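Local coordinates for protein putative citrate lyase (Ralstonia eutropha, PDB 3QQW) that probably acts as a magnesium-dependent lyase of the HpcH/HpaI aldolase and citrate lyase family, possibly cleaving (S)-citramalyl-CoA, at residues 30-36 with 70-74; 50-56 with 84-90; 64-69 with 99-104. The contacts are given in a common frame with arbitrary orientation. Residue numbers count along the deposited sequence, not the author numbering.

Interaction 1 (30-36 with 70-74); sequences GSEKLIG and MVARM
Two neighbouring outer helices of a beta/alpha barrel meet here side by side, the first turn of helix 32-45 packing against the middle of helix 64-76. The short axes run nearly parallel, with a signed crossing angle of -24° and a closest approach of 10.7 Å; the nearest CA atoms are those of E32 and M70, 6.9 Å apart. S31 is the N-cap of helix 32-45: with chi1 p, its OG accepts from L34 N at 3.2 Å. Both methionines are selenomethionines. M70 (t, m, m) brings its CE to 3.5 Å from E32 N, and M74 (m, m, m) lays its CE 3.5 Å from E32 O and 3.6 Å from G36 N. I35 points into the gap, its CD1 3.8 Å from M70 SE and its CG2 3.9 Å from M74 CB. As in TIM barrels generally, these helices cover adjacent strands, and I35 and V71 both rest on C53 of strand 49-54. Toward solvent, the extended E32 (t, t) reaches across to R73 in a two-pronged salt bridge that lies near the guanidinium plane: R73 NH2 donates to E32 OE1 at 2.9 Å and R73 NH1 to E32 OE2 at 3.2 Å.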
loop_
_atom_site.group_PDB
_atom_site.type_symbol
_atom_site.label_atom_id
_atom_site.label_comp_id
_atom_site.label_asym_id
_atom_site.label_seq_id
_atom_site.Cartn_x
_atom_site.Cartn_y
_atom_site.Cartn_z
ATOM N N GLY C 30 8.287 33.366 7.200
ATOM C CA GLY C 30 9.115 33.214 8.387
ATOM C C GLY C 30 9.536 34.496 9.063
ATOM O O GLY C 30 9.950 34.452 10.214
ATOM N N SER C 31 9.482 35.636 8.363
ATOM C CA SER C 31 9.853 36.927 8.929
ATOM C C SER C 31 8.619 37.786 9.185
ATOM O O SER C 31 7.597 37.595 8.526
ATOM C CB SER C 31 10.800 37.651 7.981
ATOM O OG SER C 31 10.118 38.080 6.816
ATOM N N GLU C 32 8.732 38.763 10.096
ATOM C CA GLU C 32 7.647 39.709 10.410
ATOM C C GLU C 32 7.157 40.445 9.140
ATOM O O GLU C 32 5.952 40.575 8.933
ATOM C CB GLU C 32 8.128 40.731 11.447
ATOM C CG GLU C 32 7.014 41.649 11.922
ATOM C CD GLU C 32 7.379 42.610 13.029
ATOM O OE1 GLU C 32 8.312 42.319 13.813
ATOM O OE2 GLU C 32 6.730 43.673 13.107
ATOM N N LYS C 33 8.106 40.911 8.299
ATOM C CA LYS C 33 7.848 41.605 7.032
ATOM C C LYS C 33 6.994 40.721 6.104
ATOM O O LYS C 33 5.921 41.149 5.660
ATOM C CB LYS C 33 9.180 41.985 6.345
ATOM N N LEU C 34 7.461 39.479 5.844
ATOM C CA LEU C 34 6.767 38.551 4.965
ATOM C C LEU C 34 5.434 38.063 5.542
ATOM O O LEU C 34 4.516 37.836 4.757
ATOM C CB LEU C 34 7.659 37.374 4.574
ATOM C CG LEU C 34 8.862 37.736 3.706
ATOM C CD1 LEU C 34 9.802 36.563 3.608
ATOM C CD2 LEU C 34 8.448 38.194 2.318
ATOM N N ILE C 35 5.312 37.933 6.894
ATOM C CA ILE C 35 4.063 37.557 7.549
ATOM C C ILE C 35 3.041 38.698 7.303
ATOM O O ILE C 35 1.922 38.431 6.852
ATOM C CB ILE C 35 4.264 37.219 9.052
ATOM C CG1 ILE C 35 4.958 35.829 9.231
ATOM C CG2 ILE C 35 2.942 37.269 9.825
ATOM C CD1 ILE C 35 5.774 35.651 10.609
ATOM N N GLY C 36 3.475 39.946 7.554
ATOM C CA GLY C 36 2.698 41.150 7.320
ATOM C C GLY C 36 2.164 41.184 5.906
ATOM O O GLY C 36 0.952 41.169 5.717
HETATM N N MSE C 70 7.188 37.334 18.238
HETATM C CA MSE C 70 6.850 38.140 17.064
HETATM C C MSE C 70 5.651 37.467 16.368
HETATM O O MSE C 70 4.688 38.152 16.037
HETATM C CB MSE C 70 8.088 38.273 16.129
HETATM C CG MSE C 70 7.807 38.945 14.796
HETATM SE SE MSE C 70 7.022 37.713 13.505
HETATM C CE MSE C 70 8.664 36.685 12.909
ATOM N N VAL C 71 5.687 36.118 16.215
ATOM C CA VAL C 71 4.623 35.353 15.544
ATOM C C VAL C 71 3.295 35.584 16.298
ATOM O O VAL C 71 2.327 36.033 15.686
ATOM C CB VAL C 71 5.007 33.845 15.409
ATOM C CG1 VAL C 71 3.793 32.951 15.134
ATOM C CG2 VAL C 71 6.081 33.641 14.351
ATOM N N ALA C 72 3.282 35.363 17.625
ATOM C CA ALA C 72 2.105 35.573 18.467
ATOM C C ALA C 72 1.551 36.986 18.318
ATOM O O ALA C 72 0.354 37.144 18.116
ATOM C CB ALA C 72 2.454 35.305 19.929
ATOM N N ARG C 73 2.434 38.002 18.363
ATOM C CA ARG C 73 2.083 39.409 18.217
ATOM C C ARG C 73 1.429 39.674 16.847
ATOM O O ARG C 73 0.409 40.339 16.785
ATOM C CB ARG C 73 3.327 40.307 18.434
ATOM C CG ARG C 73 3.051 41.794 18.182
ATOM C CD ARG C 73 4.193 42.749 18.504
ATOM N NE ARG C 73 5.499 42.312 18.001
ATOM C CZ ARG C 73 5.948 42.480 16.757
ATOM N NH1 ARG C 73 5.181 43.056 15.835
ATOM N NH2 ARG C 73 7.153 42.040 16.416
HETATM N N MSE C 74 2.006 39.147 15.769
HETATM C CA MSE C 74 1.514 39.309 14.403
HETATM C C MSE C 74 0.141 38.673 14.252
HETATM O O MSE C 74 -0.745 39.291 13.677
HETATM C CB MSE C 74 2.519 38.686 13.397
HETATM C CG MSE C 74 3.795 39.523 13.262
HETATM SE SE MSE C 74 3.464 41.390 12.760
HETATM C CE MSE C 74 3.098 41.155 10.920
#

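Interaction 2 (50-56 with 84-90); sequences DVTCDCE and RAGARIH
Two adjacent strands of the barrel wall, 49-54 and 85-88, meet here; at their C-terminal end they lead to the predicted substrate and Mg2+ site, the second strand ending in R88, predicted to bind substrate. The strands are parallel and in register, V51 bridging A85, T52 G86, C53 A87 and D54 R88 at CA-CA distances of 4.5 to 4.9 Å; the short axes approach to 4.2 Å and cross at -34°. Backbone hydrogen bonds alternate along the pair: V51 N to R84 O (2.8 Å), G86 N to V51 O (2.7 Å), C53 N to G86 O (2.8 Å), R88 N to C53 O (2.9 Å) and C55 N to R88 O (2.8 Å). Joined through helix 64-76, the strands form a beta-alpha-beta unit of the TIM barrel. V51, C53, A85 and A87 face the helices, while T52 and D54 share the inner face with R88. At the N-terminal end D50 pairs with R84, whose NE meets D50 OD1 at 2.7 Å and whose NH2 meets D50 OD2 at 2.8 Å; D50 also bridges to R251. At the C-terminal end R88 (t, t, p) sends NE to D54 OD1 (3.0 Å) and NH2 to D54 OD2 (2.8 Å). E56, poorly ordered, places its OE1 over the guanidinium face, 3.2 Å from R88 NH1, an ion pair without a hydrogen bond, and E56 OE2 bridges to K119. Beyond the strands, E56 CA sits over the face of the H90 ring, 4.1 Å from its centroid in a CH-pi contact, while H90 ND1 is hydrogen-bonded to D100.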
loop_
_atom_site.group_PDB
_atom_site.type_symbol
_atom_site.label_atom_id
_atom_site.label_comp_id
_atom_site.label_asym_id
_atom_site.label_seq_id
_atom_site.Cartn_x
_atom_site.Cartn_y
_atom_site.Cartn_z
ATOM N N ASP C 50 -4.412 30.285 3.530
ATOM C CA ASP C 50 -4.041 30.445 4.916
ATOM C C ASP C 50 -2.577 30.875 4.994
ATOM O O ASP C 50 -1.821 30.648 4.064
ATOM C CB ASP C 50 -4.259 29.145 5.689
ATOM C CG ASP C 50 -5.699 28.781 5.946
ATOM O OD1 ASP C 50 -6.565 29.705 5.947
ATOM O OD2 ASP C 50 -5.963 27.593 6.216
ATOM N N VAL C 51 -2.175 31.496 6.104
ATOM C CA VAL C 51 -0.786 31.901 6.293
ATOM C C VAL C 51 -0.210 31.088 7.439
ATOM O O VAL C 51 -0.783 31.057 8.520
ATOM C CB VAL C 51 -0.668 33.419 6.538
ATOM C CG1 VAL C 51 0.765 33.823 6.854
ATOM C CG2 VAL C 51 -1.185 34.200 5.345
ATOM N N THR C 52 0.920 30.435 7.216
ATOM C CA THR C 52 1.617 29.758 8.293
ATOM C C THR C 52 2.839 30.577 8.651
ATOM O O THR C 52 3.718 30.793 7.817
ATOM C CB THR C 52 1.974 28.283 7.976
ATOM O OG1 THR C 52 0.796 27.606 7.567
ATOM C CG2 THR C 52 2.546 27.562 9.184
ATOM N N CYS C 53 2.865 31.065 9.883
ATOM C CA CYS C 53 4.009 31.786 10.439
ATOM C C CYS C 53 4.977 30.739 10.858
ATOM O O CYS C 53 4.692 29.915 11.736
ATOM C CB CYS C 53 3.593 32.685 11.595
ATOM S SG CYS C 53 2.227 33.786 11.195
ATOM N N ASP C 54 6.034 30.640 10.095
ATOM C CA ASP C 54 7.006 29.596 10.282
ATOM C C ASP C 54 7.967 29.894 11.439
ATOM O O ASP C 54 8.690 30.855 11.357
ATOM C CB ASP C 54 7.761 29.387 8.974
ATOM C CG ASP C 54 8.366 28.004 8.859
ATOM O OD1 ASP C 54 8.392 27.274 9.886
ATOM O OD2 ASP C 54 8.819 27.650 7.756
ATOM N N CYS C 55 7.959 29.081 12.510
ATOM C CA CYS C 55 8.902 29.195 13.639
ATOM C C CYS C 55 10.034 28.277 13.348
ATOM O O CYS C 55 11.177 28.736 13.293
ATOM C CB CYS C 55 8.256 28.870 14.987
ATOM S SG CYS C 55 7.183 30.176 15.627
ATOM N N GLU C 56 9.683 26.992 13.049
ATOM C CA GLU C 56 10.538 25.862 12.689
ATOM C C GLU C 56 11.711 26.275 11.801
ATOM O O GLU C 56 12.863 26.043 12.190
ATOM C CB GLU C 56 9.721 24.763 11.989
ATOM C CG GLU C 56 10.265 23.375 12.254
ATOM C CD GLU C 56 10.605 22.523 11.048
ATOM O OE1 GLU C 56 9.846 22.545 10.049
ATOM O OE2 GLU C 56 11.603 21.771 11.137
ATOM N N ARG C 84 -6.770 33.852 9.591
ATOM C CA ARG C 84 -6.398 32.649 8.832
ATOM C C ARG C 84 -4.898 32.520 8.782
ATOM O O ARG C 84 -4.298 32.178 7.746
ATOM C CB ARG C 84 -7.033 32.677 7.403
ATOM C CG ARG C 84 -8.551 32.329 7.381
ATOM C CD ARG C 84 -9.002 31.147 8.260
ATOM N NE ARG C 84 -8.205 29.920 8.055
ATOM C CZ ARG C 84 -8.158 28.897 8.910
ATOM N NH1 ARG C 84 -8.861 28.927 10.031
ATOM N NH2 ARG C 84 -7.392 27.840 8.654
ATOM N N ALA C 85 -4.309 32.765 9.943
ATOM C CA ALA C 85 -2.886 32.726 10.196
ATOM C C ALA C 85 -2.594 31.721 11.320
ATOM O O ALA C 85 -3.073 31.878 12.445
ATOM C CB ALA C 85 -2.401 34.120 10.569
ATOM N N GLY C 86 -1.893 30.647 10.961
ATOM C CA GLY C 86 -1.464 29.599 11.881
ATOM C C GLY C 86 0.035 29.689 12.092
ATOM O O GLY C 86 0.688 30.591 11.556
ATOM N N ALA C 87 0.602 28.760 12.854
ATOM C CA ALA C 87 2.038 28.772 13.106
ATOM C C ALA C 87 2.632 27.389 13.060
ATOM O O ALA C 87 2.026 26.444 13.545
ATOM C CB ALA C 87 2.333 29.406 14.457
ATOM N N ARG C 88 3.832 27.266 12.510
ATOM C CA ARG C 88 4.551 26.000 12.548
ATOM C C ARG C 88 5.538 26.123 13.679
ATOM O O ARG C 88 6.420 26.967 13.629
ATOM C CB ARG C 88 5.241 25.617 11.210
ATOM C CG ARG C 88 6.157 24.409 11.427
ATOM C CD ARG C 88 6.646 23.651 10.225
ATOM N NE ARG C 88 7.373 24.477 9.268
ATOM C CZ ARG C 88 7.803 24.044 8.081
ATOM N NH1 ARG C 88 7.645 22.769 7.730
ATOM N NH2 ARG C 88 8.427 24.877 7.250
ATOM N N ILE C 89 5.381 25.291 14.704
ATOM C CA ILE C 89 6.265 25.232 15.854
ATOM C C ILE C 89 7.415 24.287 15.505
ATOM O O ILE C 89 7.392 23.677 14.456
ATOM C CB ILE C 89 5.432 24.765 17.101
ATOM C CG1 ILE C 89 4.915 23.285 16.928
ATOM C CG2 ILE C 89 4.264 25.768 17.357
ATOM C CD1 ILE C 89 4.346 22.611 18.167
ATOM N N HIS C 90 8.390 24.143 16.377
ATOM C CA HIS C 90 9.512 23.230 16.220
ATOM C C HIS C 90 9.052 21.760 16.419
ATOM O O HIS C 90 7.990 21.514 16.988
ATOM C CB HIS C 90 10.631 23.607 17.221
ATOM C CG HIS C 90 11.340 24.883 16.849
ATOM N ND1 HIS C 90 10.879 26.131 17.280
ATOM C CD2 HIS C 90 12.424 25.074 16.062
ATOM C CE1 HIS C 90 11.715 27.017 16.772
ATOM N NE2 HIS C 90 12.667 26.423 16.042
#

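Interaction 3 (64-69 with 99-104); sequences EREHAE and QDVDII
I103, A68 and R65 give up the most surface where helices 64-76 and 97-107, consecutive outer helices of the TIM barrel, pack side by side. Their short axes cross at -34° and approach to 9.0 Å, with A68 CA 5.7 Å from D100 CA and E69 CA 6.2 Å from I103 CA. Such closeness is consistent with the small side chain of A68, which points at the partner helix: A68 CB lies 3.8 Å from I103 CG2 and 4.2 Å from I104 CG1. I103 (m, t) is directed back across the interface, its CG2 3.5 Å from both A68 C and E69 N. Farther out, I103 CD1 sits over one face of the R65 guanidinium, 3.6 Å from R65 NH1, which donates to E69 OE2 at 3.0 Å in a salt bridge within its own helix. Q99 places OE1 3.6 Å from R65 CB. No direct hydrogen bond joins the segments. One water accepts from R65 NE at 3.1 Å and, weakly, from Q99 NE2 at 3.2 Å. D100, whose OD2 is hydrogen-bonded to H90, uses a second water, which donates to E64 O at 2.7 Å and to D100 OD1 at 2.6 Å.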
loop_
_atom_site.group_PDB
_atom_site.type_symbol
_atom_site.label_atom_id
_atom_site.label_comp_id
_atom_site.label_asym_id
_atom_site.label_seq_id
_atom_site.Cartn_x
_atom_site.Cartn_y
_atom_site.Cartn_z
ATOM N N GLU C 64 14.555 31.586 19.349
ATOM C CA GLU C 64 13.276 30.861 19.358
ATOM C C GLU C 64 12.189 31.586 20.123
ATOM O O GLU C 64 11.085 31.681 19.599
ATOM C CB GLU C 64 13.420 29.417 19.893
ATOM C CG GLU C 64 14.226 28.504 18.985
ATOM C CD GLU C 64 15.718 28.482 19.250
ATOM O OE1 GLU C 64 16.169 29.139 20.216
ATOM O OE2 GLU C 64 16.434 27.770 18.510
ATOM N N ARG C 65 12.479 32.092 21.337
ATOM C CA ARG C 65 11.509 32.851 22.141
ATOM C C ARG C 65 11.123 34.152 21.413
ATOM O O ARG C 65 9.937 34.401 21.210
ATOM C CB ARG C 65 12.062 33.153 23.543
ATOM C CG ARG C 65 11.319 34.298 24.253
ATOM C CD ARG C 65 11.553 34.391 25.753
ATOM N NE ARG C 65 10.988 33.245 26.475
ATOM C CZ ARG C 65 9.713 33.129 26.850
ATOM N NH1 ARG C 65 8.840 34.104 26.581
ATOM N NH2 ARG C 65 9.298 32.037 27.487
ATOM N N GLU C 66 12.126 34.944 20.990
ATOM C CA GLU C 66 11.960 36.205 20.289
ATOM C C GLU C 66 11.096 36.046 19.009
ATOM O O GLU C 66 10.211 36.876 18.755
ATOM C CB GLU C 66 13.347 36.762 19.945
ATOM C CG GLU C 66 13.356 38.140 19.301
ATOM C CD GLU C 66 14.690 38.603 18.742
ATOM O OE1 GLU C 66 15.743 38.052 19.143
ATOM O OE2 GLU C 66 14.675 39.535 17.904
ATOM N N HIS C 67 11.349 34.985 18.228
ATOM C CA HIS C 67 10.638 34.692 16.993
ATOM C C HIS C 67 9.210 34.280 17.261
ATOM O O HIS C 67 8.312 34.755 16.548
ATOM C CB HIS C 67 11.354 33.616 16.197
ATOM C CG HIS C 67 10.920 33.589 14.772
ATOM N ND1 HIS C 67 9.818 32.838 14.358
ATOM C CD2 HIS C 67 11.451 34.215 13.700
ATOM C CE1 HIS C 67 9.714 33.052 13.061
ATOM N NE2 HIS C 67 10.691 33.850 12.616
ATOM N N ALA C 68 8.979 33.413 18.287
ATOM C CA ALA C 68 7.605 32.989 18.659
ATOM C C ALA C 68 6.795 34.201 19.195
ATOM O O ALA C 68 5.620 34.338 18.875
ATOM C CB ALA C 68 7.642 31.858 19.681
ATOM N N GLU C 69 7.448 35.111 19.925
ATOM C CA GLU C 69 6.828 36.338 20.434
ATOM C C GLU C 69 6.370 37.238 19.303
ATOM O O GLU C 69 5.294 37.836 19.389
ATOM C CB GLU C 69 7.799 37.102 21.348
ATOM C CG GLU C 69 7.848 36.520 22.753
ATOM C CD GLU C 69 8.956 37.018 23.650
ATOM O OE1 GLU C 69 9.787 37.828 23.184
ATOM O OE2 GLU C 69 9.005 36.581 24.822
ATOM N N GLN C 99 7.701 25.740 24.456
ATOM C CA GLN C 99 7.858 27.189 24.578
ATOM C C GLN C 99 7.145 27.895 23.414
ATOM O O GLN C 99 6.455 28.879 23.656
ATOM C CB GLN C 99 9.343 27.562 24.636
ATOM C CG GLN C 99 9.602 29.049 24.852
ATOM C CD GLN C 99 11.074 29.335 24.898
ATOM O OE1 GLN C 99 11.711 29.564 23.864
ATOM N NE2 GLN C 99 11.644 29.303 26.097
ATOM N N ASP C 100 7.266 27.369 22.178
ATOM C CA ASP C 100 6.558 27.911 21.005
ATOM C C ASP C 100 5.066 27.875 21.244
ATOM O O ASP C 100 4.387 28.844 20.976
ATOM C CB ASP C 100 6.864 27.115 19.721
ATOM C CG ASP C 100 8.281 27.139 19.176
ATOM O OD1 ASP C 100 9.028 28.101 19.485
ATOM O OD2 ASP C 100 8.629 26.219 18.400
ATOM N N VAL C 101 4.561 26.751 21.775
ATOM C CA VAL C 101 3.136 26.540 22.073
ATOM C C VAL C 101 2.717 27.533 23.159
ATOM O O VAL C 101 1.756 28.277 22.944
ATOM C CB VAL C 101 2.826 25.067 22.444
ATOM C CG1 VAL C 101 1.404 24.921 22.975
ATOM C CG2 VAL C 101 3.042 24.150 21.240
ATOM N N ASP C 102 3.467 27.597 24.283
ATOM C CA ASP C 102 3.169 28.543 25.367
ATOM C C ASP C 102 3.040 29.976 24.849
ATOM O O ASP C 102 2.007 30.608 25.042
ATOM C CB ASP C 102 4.258 28.507 26.444
ATOM C CG ASP C 102 4.451 27.186 27.139
ATOM O OD1 ASP C 102 3.552 26.315 27.020
ATOM O OD2 ASP C 102 5.515 27.009 27.790
ATOM N N ILE C 103 4.063 30.463 24.139
ATOM C CA ILE C 103 4.112 31.838 23.634
ATOM C C ILE C 103 3.013 32.121 22.602
ATOM O O ILE C 103 2.322 33.130 22.726
ATOM C CB ILE C 103 5.527 32.182 23.063
ATOM C CG1 ILE C 103 6.609 32.140 24.182
ATOM C CG2 ILE C 103 5.513 33.540 22.374
ATOM C CD1 ILE C 103 8.041 32.111 23.637
ATOM N N ILE C 104 2.871 31.248 21.589
ATOM C CA ILE C 104 1.912 31.474 20.514
ATOM C C ILE C 104 0.455 31.298 20.995
ATOM O O ILE C 104 -0.357 32.168 20.729
ATOM C CB ILE C 104 2.244 30.640 19.251
ATOM C CG1 ILE C 104 3.627 31.072 18.704
ATOM C CG2 ILE C 104 1.155 30.815 18.162
ATOM C CD1 ILE C 104 4.298 30.082 17.758
HETATM O O HOH W 1 10.288 29.683 17.906
HETATM O O HOH W 2 13.630 31.632 26.912
#

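Overall arrangement
Interaction 2 is the buried one, a strand pair in the barrel wall; interactions 1 and 3 are partly buried helix pairs on the outside of the barrel. Helix 64-76, the connection between the two strands, serves both helix contacts, meeting helix 32-45 through 70-74 and helix 97-107 through 64-69. V71 ties the layers together, its CG1 3.6 Å from C53 CB and 3.9 Å from I104 CD1. Backbone hydrogen bonds and charged pairs dominate interaction 2; interaction 1 combines selenomethionine packing with one salt bridge at its rim, whereas interaction 3 joins a tighter aliphatic contact to bridging waters. Near the predicted active site, H90 to D100 connects interactions 2 and 3.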